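Local atomic coordinates of extracellular solute-binding protein, family 3 (Methylophaga aminisulfidivorans MP, PDB entry 5SV6), a protein that is of unknown function but has a periplasmic binding protein-like architecture and, encoded by mxaJ, is probably linked to the methanol dehydrogenase system. Residues K141-P146 and I211-A216; L166-K171 and A239-G244. One frame throughout, in Å; residues are numbered along the deposited sequence. Where two conformers were deposited one is given.

Both contacts lie on the same side of the chain's centre, about 13 Å apart between their centres, and they hold different elements. Contact 1 is buried: the loop 141-146 leans an indole on strand 211-215 of the mixed sheet, and its chemistry is aromatic. Contact 2 is a surface contact, where the end of helix 161-168 holds the loop after strand 238-239 through a carboxylate, which also binds a water, and a backbone N-H. The indole of contact 1 also packs against both segments of contact 2: Trp-143 CZ3 lies 3.8 Å from Leu-166 CD1, and Trp-143 CD1 4.1 Å from Ala-239 CB. Gln-144 separately touches Pro-240.

Contact 1 (K141-P146 and I211-A216); sequences KNWQSP and IAHIWA
Trp-143 and His-213 carry this contact alone, indole against imidazole, where the loop 141-146 passes strand 211-215. That strand, paired with strands 118-133 and 154-156, belongs to the mixed sheet of a periplasmic binding protein-like fold, and the contact is buried packing of a loop on that sheet. Along the loop, Asn-142 comes first and sets the stage: its OD1 accepts from Gln-144 N at 3.0 Å, an Asx turn, and its backbone O takes Ser-145 N in the type I turn that runs from Asn-142 to Ser-145. Trp-143 sits inside this turn and sends its side chain to the sheet. With CG beside the backbone N and anti to the carbonyl carbon (chi1 -81°), the indole spans much of the 10.1 Å between Trp-143 CA and His-213 CA. The edge of its six-membered ring meets the face of His-213 in a T-shaped stack, centroids 4.6 Å apart and planes at 64°. Trp-143 CZ2 does the touching: it stands 3.3 Å above the imidazole plane, over the ring centre, and comes within 3.4 Å of His-213 ND1. His-213 points from the strand toward the loop, its CG anti to the backbone N (chi1 -172°). Phe-130 of strand 118-133 meets both rings, making an aromatic cluster of three. Further along, Ser-145 is the N-cap of helix 146-149, so the turn leads straight into that helix. Trp-143 NE1 bonds to Gln-249 OE1, and His-213 ND1 and NE2 to Ser-162 OG and Ser-235 OG. With both nitrogens engaged, the imidazole is held against rotation about CB-CG and offers the indole edge a fixed face, so loop and sheet are joined by a buried ring contact whose nitrogens are satisfied.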
loop_
_atom_site.group_PDB
_atom_site.type_symbol
_atom_site.label_atom_id
_atom_site.label_comp_id
_atom_site.label_asym_id
_atom_site.label_seq_id
_atom_site.Cartn_x
_atom_site.Cartn_y
_atom_site.Cartn_z
ATOM N N LYS A 141 11.426 14.122 10.065
ATOM C CA LYS A 141 10.014 14.444 10.194
ATOM C C LYS A 141 9.343 14.549 8.833
ATOM O O LYS A 141 8.146 14.296 8.696
ATOM C CB LYS A 141 9.846 15.769 10.938
ATOM C CG LYS A 141 10.223 15.708 12.415
ATOM C CD LYS A 141 9.070 15.192 13.276
ATOM C CE LYS A 141 9.215 15.637 14.730
ATOM N NZ LYS A 141 10.453 15.105 15.368
ATOM N N ASN A 142 10.120 14.936 7.830
ATOM C CA ASN A 142 9.559 15.174 6.509
ATOM C C ASN A 142 10.653 15.254 5.463
ATOM O O ASN A 142 11.830 15.098 5.786
ATOM C CB ASN A 142 8.691 16.446 6.509
ATOM C CG ASN A 142 9.465 17.693 6.901
ATOM O OD1 ASN A 142 10.620 17.887 6.510
ATOM N ND2 ASN A 142 8.819 18.559 7.676
ATOM N N TRP A 143 10.269 15.515 4.215
ATOM C CA TRP A 143 11.217 15.471 3.101
ATOM C C TRP A 143 12.243 16.602 3.093
ATOM O O TRP A 143 13.249 16.534 2.379
ATOM C CB TRP A 143 10.470 15.399 1.765
ATOM C CG TRP A 143 10.014 14.016 1.427
ATOM C CD1 TRP A 143 8.735 13.543 1.436
ATOM C CD2 TRP A 143 10.846 12.915 1.042
ATOM N NE1 TRP A 143 8.716 12.221 1.067
ATOM C CE2 TRP A 143 10.000 11.812 0.818
ATOM C CE3 TRP A 143 12.219 12.761 0.850
ATOM C CZ2 TRP A 143 10.487 10.563 0.411
ATOM C CZ3 TRP A 143 12.703 11.513 0.443
ATOM C CH2 TRP A 143 11.838 10.439 0.232
ATOM N N GLN A 144 12.001 17.633 3.898
ATOM C CA GLN A 144 12.948 18.739 4.012
ATOM C C GLN A 144 13.958 18.563 5.144
ATOM O O GLN A 144 14.793 19.436 5.364
ATOM C CB GLN A 144 12.215 20.086 4.140
ATOM C CG GLN A 144 11.779 20.654 2.791
ATOM C CD GLN A 144 11.023 21.979 2.894
ATOM O OE1 GLN A 144 11.071 22.666 3.917
ATOM N NE2 GLN A 144 10.322 22.344 1.820
ATOM N N SER A 145 13.898 17.433 5.849
ATOM C CA SER A 145 14.842 17.164 6.932
ATOM C C SER A 145 16.274 17.107 6.429
ATOM O O SER A 145 16.592 16.345 5.510
ATOM C CB SER A 145 14.506 15.860 7.654
ATOM O OG SER A 145 15.602 15.443 8.452
ATOM N N PRO A 146 17.155 17.916 7.035
ATOM C CA PRO A 146 18.560 17.926 6.620
ATOM C C PRO A 146 19.235 16.564 6.783
ATOM O O PRO A 146 20.172 16.271 6.043
ATOM C CB PRO A 146 19.188 18.964 7.557
ATOM C CG PRO A 146 18.053 19.887 7.892
ATOM C CD PRO A 146 16.860 18.975 8.017
ATOM N N ILE A 211 17.490 4.259 5.171
ATOM C CA ILE A 211 16.096 4.589 5.468
ATOM C C ILE A 211 15.188 4.027 4.386
ATOM O O ILE A 211 15.629 3.775 3.269
ATOM C CB ILE A 211 15.909 6.125 5.542
ATOM C CG1 ILE A 211 14.586 6.498 6.220
ATOM C CG2 ILE A 211 16.032 6.751 4.150
ATOM C CD1 ILE A 211 14.451 7.989 6.518
ATOM N N ALA A 212 13.923 3.800 4.728
ATOM C CA ALA A 212 12.937 3.422 3.731
ATOM C C ALA A 212 11.842 4.462 3.736
ATOM O O ALA A 212 11.626 5.151 4.736
ATOM C CB ALA A 212 12.352 2.032 4.025
ATOM N N HIS A 213 11.166 4.596 2.603
ATOM C CA HIS A 213 9.973 5.427 2.536
ATOM C C HIS A 213 8.962 4.585 1.785
ATOM O O HIS A 213 9.116 4.344 0.584
ATOM C CB HIS A 213 10.261 6.755 1.832
ATOM C CG HIS A 213 9.130 7.733 1.899
ATOM N ND1 HIS A 213 8.294 7.981 0.833
ATOM C CD2 HIS A 213 8.702 8.531 2.906
ATOM C CE1 HIS A 213 7.406 8.898 1.174
ATOM N NE2 HIS A 213 7.624 9.242 2.431
ATOM N N ILE A 214 7.955 4.111 2.515
ATOM C CA ILE A 214 7.089 3.021 2.063
ATOM C C ILE A 214 5.656 3.355 2.421
ATOM O O ILE A 214 5.405 3.950 3.465
ATOM C CB ILE A 214 7.426 1.687 2.812
ATOM C CG1 ILE A 214 8.910 1.362 2.725
ATOM C CG2 ILE A 214 6.606 0.508 2.279
ATOM C CD1 ILE A 214 9.376 1.237 1.297
ATOM N N TRP A 215 4.718 2.959 1.563
ATOM C CA TRP A 215 3.292 3.048 1.873
ATOM C C TRP A 215 3.033 2.276 3.171
ATOM O O TRP A 215 3.288 1.080 3.248
ATOM C CB TRP A 215 2.475 2.463 0.705
ATOM C CG TRP A 215 0.988 2.354 0.902
ATOM C CD1 TRP A 215 0.238 1.208 0.853
ATOM C CD2 TRP A 215 0.061 3.426 1.120
ATOM N NE1 TRP A 215 -1.091 1.502 1.031
ATOM C CE2 TRP A 215 -1.227 2.854 1.211
ATOM C CE3 TRP A 215 0.193 4.810 1.257
ATOM C CZ2 TRP A 215 -2.370 3.618 1.446
ATOM C CZ3 TRP A 215 -0.943 5.567 1.481
ATOM C CH2 TRP A 215 -2.209 4.970 1.572
ATOM N N ALA A 216 2.542 2.969 4.192
ATOM C CA ALA A 216 2.498 2.388 5.539
ATOM C C ALA A 216 1.719 1.065 5.678
ATOM O O ALA A 216 2.182 0.158 6.359
ATOM C CB ALA A 216 2.052 3.424 6.584
#

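Contact 2 (L166-K171 and A239-G244); sequences LREIDK and APTRDG
Glu-168 and the backbone of Arg-242 make the direct hydrogen bond here: Arg-242 N donates to Glu-168 OE2 at 2.8 Å with an N-H...O angle of 159°, approaching from above the carboxylate plane. The side chain leaves with CG anti to the backbone N (chi1 172°) and bends at chi2 (68°), which brings the carboxylate to the loop. Its other oxygen, Glu-168 OE1, accepts from water 1 at 2.8 Å; the water's link to Asp-243 N is unusually short and doubtful. Glu-168 is the last residue of helix 161-168, which closes in a Schellman motif with Asp-170 as the C-prime residue, Lys-171 N bonding to Leu-166 O. Cutting the side chain back to an alanine here would probably leave Arg-242 N without its acceptor and the water without a partner, with the 241-243 part of the loop less firmly fixed. Close packing accompanies the bond: Glu-168 OE1 lies 3.4 Å from Thr-241 CB, and the N-H...OE2 bond brings Arg-242 CG to 3.1 Å from Glu-168 OE2. Thr-241 OG1 instead bonds to Glu-245 O. As for charge, Arg-242 NE stands 4.2 Å from Glu-168 OE2, which lies well out of the guanidinium plane, leaving at most a general electrostatic attraction.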
loop_
_atom_site.group_PDB
_atom_site.type_symbol
_atom_site.label_atom_id
_atom_site.label_comp_id
_atom_site.label_asym_id
_atom_site.label_seq_id
_atom_site.Cartn_x
_atom_site.Cartn_y
_atom_site.Cartn_z
ATOM N N LEU A 166 12.545 11.834 -3.998
ATOM C CA LEU A 166 13.974 11.530 -4.035
ATOM C C LEU A 166 14.649 12.357 -5.130
ATOM O O LEU A 166 15.772 12.849 -4.963
ATOM C CB LEU A 166 14.200 10.032 -4.260
ATOM C CG LEU A 166 15.288 9.377 -3.405
ATOM C CD1 LEU A 166 15.129 9.721 -1.927
ATOM C CD2 LEU A 166 15.323 7.855 -3.608
ATOM N N ARG A 167 13.959 12.507 -6.253
ATOM C CA ARG A 167 14.452 13.380 -7.314
ATOM C C ARG A 167 14.490 14.819 -6.813
ATOM O O ARG A 167 15.476 15.532 -7.010
ATOM C CB ARG A 167 13.555 13.288 -8.541
ATOM C CG ARG A 167 13.486 11.908 -9.164
ATOM C CD ARG A 167 12.649 11.960 -10.423
ATOM N NE ARG A 167 12.596 10.684 -11.121
ATOM C CZ ARG A 167 13.401 10.360 -12.126
ATOM N NH1 ARG A 167 14.320 11.225 -12.535
ATOM N NH2 ARG A 167 13.282 9.181 -12.725
ATOM N N GLU A 168 13.417 15.232 -6.144
ATOM C CA GLU A 168 13.327 16.580 -5.595
ATOM C C GLU A 168 14.535 16.943 -4.731
ATOM O O GLU A 168 15.067 18.045 -4.851
ATOM C CB GLU A 168 12.031 16.772 -4.796
ATOM C CG GLU A 168 11.965 18.096 -4.026
ATOM C CD GLU A 168 11.856 19.314 -4.940
ATOM O OE1 GLU A 168 11.528 19.135 -6.132
ATOM O OE2 GLU A 168 12.086 20.450 -4.462
ATOM N N ILE A 169 14.975 16.023 -3.872
ATOM C CA ILE A 169 16.134 16.294 -3.020
ATOM C C ILE A 169 17.462 15.811 -3.608
ATOM O O ILE A 169 18.463 15.733 -2.898
ATOM C CB ILE A 169 15.983 15.746 -1.579
ATOM C CG1 ILE A 169 15.973 14.216 -1.564
ATOM C CG2 ILE A 169 14.740 16.318 -0.903
ATOM C CD1 ILE A 169 16.204 13.649 -0.194
ATOM N N ASP A 170 17.456 15.503 -4.904
ATOM C CA ASP A 170 18.676 15.199 -5.660
ATOM C C ASP A 170 19.416 13.953 -5.180
ATOM O O ASP A 170 20.646 13.901 -5.207
ATOM C CB ASP A 170 19.611 16.417 -5.663
ATOM C CG ASP A 170 18.953 17.649 -6.277
ATOM O OD1 ASP A 170 18.290 17.511 -7.326
ATOM O OD2 ASP A 170 19.074 18.750 -5.702
ATOM N N LYS A 171 18.667 12.947 -4.744
ATOM C CA LYS A 171 19.278 11.705 -4.291
ATOM C C LYS A 171 18.890 10.544 -5.201
ATOM O O LYS A 171 19.345 9.420 -5.008
ATOM C CB LYS A 171 18.846 11.390 -2.852
ATOM C CG LYS A 171 19.400 12.323 -1.790
ATOM C CD LYS A 171 20.888 12.119 -1.616
ATOM C CE LYS A 171 21.473 13.028 -0.544
ATOM N NZ LYS A 171 22.911 12.692 -0.291
ATOM N N ALA A 239 3.664 17.096 0.218
ATOM C CA ALA A 239 5.054 17.538 0.304
ATOM C C ALA A 239 5.356 18.599 -0.748
ATOM O O ALA A 239 5.084 18.394 -1.938
ATOM C CB ALA A 239 6.013 16.360 0.159
ATOM N N PRO A 240 5.921 19.737 -0.309
ATOM C CA PRO A 240 6.273 20.846 -1.207
ATOM C C PRO A 240 7.454 20.503 -2.096
ATOM O O PRO A 240 8.308 19.716 -1.700
ATOM C CB PRO A 240 6.656 21.978 -0.241
ATOM C CG PRO A 240 7.033 21.292 1.015
ATOM C CD PRO A 240 6.136 20.088 1.104
ATOM N N THR A 241 7.485 21.078 -3.294
ATOM C CA THR A 241 8.638 20.955 -4.181
ATOM C C THR A 241 9.041 22.347 -4.666
ATOM O O THR A 241 8.217 23.260 -4.696
ATOM C CB THR A 241 8.349 20.026 -5.383
ATOM O OG1 THR A 241 7.348 20.608 -6.229
ATOM C CG2 THR A 241 7.876 18.658 -4.901
ATOM N N ARG A 242 10.304 22.520 -5.032
ATOM C CA ARG A 242 10.791 23.847 -5.386
ATOM C C ARG A 242 10.187 24.360 -6.687
ATOM O O ARG A 242 9.744 25.504 -6.759
ATOM C CB ARG A 242 12.318 23.859 -5.486
ATOM C CG ARG A 242 13.019 23.438 -4.208
ATOM C CD ARG A 242 14.519 23.689 -4.276
ATOM N NE ARG A 242 15.242 22.954 -3.239
ATOM C CZ ARG A 242 15.210 23.246 -1.940
ATOM N NH1 ARG A 242 15.906 22.515 -1.078
ATOM N NH2 ARG A 242 14.478 24.263 -1.500
ATOM N N ASP A 243 10.183 23.514 -7.712
ATOM C CA ASP A 243 9.776 23.930 -9.053
ATOM C C ASP A 243 8.432 23.334 -9.459
ATOM O O ASP A 243 7.599 24.025 -10.045
ATOM C CB ASP A 243 10.852 23.565 -10.087
ATOM C CG ASP A 243 12.152 24.333 -9.885
ATOM O OD1 ASP A 243 12.106 25.473 -9.372
ATOM O OD2 ASP A 243 13.227 23.797 -10.247
ATOM N N GLY A 244 8.225 22.055 -9.145
ATOM C CA GLY A 244 6.981 21.373 -9.475
ATOM C C GLY A 244 5.789 21.832 -8.645
ATOM O O GLY A 244 5.689 23.006 -8.279
HETATM O O HOH W 1 10.850 21.084 -7.967
#